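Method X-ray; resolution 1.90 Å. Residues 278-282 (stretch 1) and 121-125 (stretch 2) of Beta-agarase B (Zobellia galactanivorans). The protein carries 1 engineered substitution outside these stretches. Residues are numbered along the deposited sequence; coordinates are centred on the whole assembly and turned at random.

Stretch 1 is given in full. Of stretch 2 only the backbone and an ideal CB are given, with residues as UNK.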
# COMPACT_ATOMS: atom_id res chain seq x y z
N THR A 278 7.07 -20.46 -5.30
CA THR A 278 7.46 -19.92 -3.98
C THR A 278 8.37 -18.71 -4.15
O THR A 278 9.49 -18.84 -4.67
CB THR A 278 8.16 -20.99 -3.12
OG1 THR A 278 7.25 -22.06 -2.94
CG2 THR A 278 8.53 -20.44 -1.76
N TYR A 279 7.85 -17.55 -3.82
CA TYR A 279 8.56 -16.25 -4.09
C TYR A 279 8.83 -15.51 -2.78
O TYR A 279 7.97 -14.74 -2.28
CB TYR A 279 7.73 -15.34 -4.99
CG TYR A 279 7.30 -15.98 -6.31
CD1 TYR A 279 8.24 -16.16 -7.35
CD2 TYR A 279 5.95 -16.34 -6.55
CE1 TYR A 279 7.88 -16.72 -8.58
CE2 TYR A 279 5.56 -16.90 -7.80
CZ TYR A 279 6.55 -17.08 -8.81
OH TYR A 279 6.26 -17.62 -10.07
N THR A 280 10.03 -15.70 -2.26
CA THR A 280 10.39 -15.04 -1.00
C THR A 280 11.95 -14.94 -0.98
O THR A 280 12.62 -15.79 -1.59
CB THR A 280 9.84 -15.88 0.22
OG1 THR A 280 10.03 -15.17 1.46
CG2 THR A 280 10.51 -17.30 0.26
N PRO A 281 12.52 -13.89 -0.33
CA PRO A 281 13.98 -13.70 -0.45
C PRO A 281 14.77 -14.86 0.17
O PRO A 281 14.39 -15.40 1.22
CB PRO A 281 14.25 -12.42 0.35
CG PRO A 281 12.93 -11.69 0.40
CD PRO A 281 11.87 -12.79 0.42
N THR A 282 15.82 -15.28 -0.50
CA THR A 282 16.78 -16.23 0.11
C THR A 282 17.79 -15.39 0.93
O THR A 282 17.80 -14.14 0.80
CB THR A 282 17.58 -16.98 -1.00
OG1 THR A 282 18.29 -16.00 -1.76
CG2 THR A 282 16.61 -17.78 -1.96
N UNK A 121 13.60 -4.01 -5.79
CA UNK A 121 14.02 -5.14 -6.61
C UNK A 121 14.07 -6.40 -5.70
O UNK A 121 15.15 -6.96 -5.47
CB UNK A 121 15.38 -4.87 -7.26
N UNK A 122 12.91 -6.77 -5.16
CA UNK A 122 12.74 -7.88 -4.24
C UNK A 122 11.42 -8.65 -4.47
O UNK A 122 10.43 -8.11 -5.09
CB UNK A 122 12.80 -7.36 -2.80
N UNK A 123 11.34 -9.89 -3.93
CA UNK A 123 10.08 -10.63 -4.04
C UNK A 123 9.14 -10.18 -2.96
O UNK A 123 7.94 -10.49 -3.02
CB UNK A 123 10.31 -12.14 -3.95
N UNK A 124 9.65 -9.39 -2.02
CA UNK A 124 8.76 -8.83 -0.98
C UNK A 124 7.86 -7.76 -1.57
O UNK A 124 8.24 -7.14 -2.57
CB UNK A 124 9.57 -8.25 0.18
N UNK A 125 6.67 -7.57 -0.99
CA UNK A 125 5.76 -6.48 -1.42
C UNK A 125 6.24 -5.11 -0.98
O UNK A 125 6.77 -4.99 0.13
CB UNK A 125 4.35 -6.72 -0.87

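Position 121 gives a designer almost nothing to read. Nothing of stretch 1 lies within 5.5 Å of its ideal CB, and backbone angles of -84/63 leave the choice wide, so from this contact alone almost any residue would do. The deposited residue is N121, whose amide makes its hydrogen bonds elsewhere in the structure.

Position 122 stands at the margin. Its CA-to-CB bond points sideways, and the ideal CB is 5.4 Å from P281 CG, the nearest atom of stretch 1. The backbone is extended, at -143/163, and what stretch 1 offers here is carbon of a proline ring, with neither a charge nor a donor. A small side chain, polar or apolar, would fit, and a larger one could also be imagined if it ran past the ring. The deposited residue is S122, in the t rotamer. Its OG approaches P281 CG to 4.1 Å, a loose contact, and its more telling work is local: the backbone N of residue 124 donates to S122 OG at 3.1 Å with a nearly straight angle of 166°, tying the turn of the chain together across position 123.

Position 123 is where the two stretches meet most closely. Its CA is 5.4 Å from the CA of T280, and its CA-to-CB bond points toward stretch 1. The ideal CB lies 3.9 Å from Y279 C, 4.0 Å from T280 N and 4.6 Å from P281 N, so it faces backbone rather than an open pocket. With so little depth straight ahead, a compact side chain is the natural reading: alanine, serine, threonine, cysteine or perhaps valine. A donor gains nothing from P281 N, which carries no hydrogen and is no useful acceptor. The deposited residue is T123, in the p rotamer, with 73 Å² covered by stretch 1. Its OG1 sits 3.1 Å from P281 N and 3.2 Å from T280 C, and 3.3 Å from P281 CD, while T280 N, 3.4 Å from OG1, is at a poor angle. None of these is a hydrogen bond; the hydroxyl is simply packed against the backbone leading into the proline. The methyl takes another course, with CG2 4.2 Å from Y279 CB. The lesson is one of shape: a branched, short side chain spreads over three consecutive residues.

Position 124 points sideways, its ideal CB 4.8 Å from P281 CG. The proline ring presents carbon here, and a side chain that extends from this CB can reach it, which favours leucine, isoleucine, valine or methionine. The deposited residue is L124, with chi1 m and chi2 t. Its end comes nearer to stretch 1 than the CB direction promises, and L124 CG meets P281 CG at 3.6 Å, a snug apolar contact.

Position 125 has an extended backbone, at -73/141, and nothing of stretch 1 within 5.5 Å of its ideal CB, so this contact sets no rule. The deposited residue is A125, in a strand.

Stretch 2 121-125: NSTLA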
# COMPACT_ATOMS: atom_id res chain seq x y z
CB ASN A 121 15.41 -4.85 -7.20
CG ASN A 121 15.84 -5.90 -8.23
OD1 ASN A 121 15.07 -6.79 -8.62
ND2 ASN A 121 17.09 -5.82 -8.64
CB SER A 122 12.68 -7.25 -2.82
OG SER A 122 12.53 -8.26 -1.79
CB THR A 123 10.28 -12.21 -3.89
OG1 THR A 123 11.12 -12.47 -2.75
CG2 THR A 123 10.98 -12.76 -5.16
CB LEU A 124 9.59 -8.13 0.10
CG LEU A 124 10.46 -9.07 0.96
CD1 LEU A 124 11.22 -8.11 1.95
CD2 LEU A 124 9.69 -10.13 1.67
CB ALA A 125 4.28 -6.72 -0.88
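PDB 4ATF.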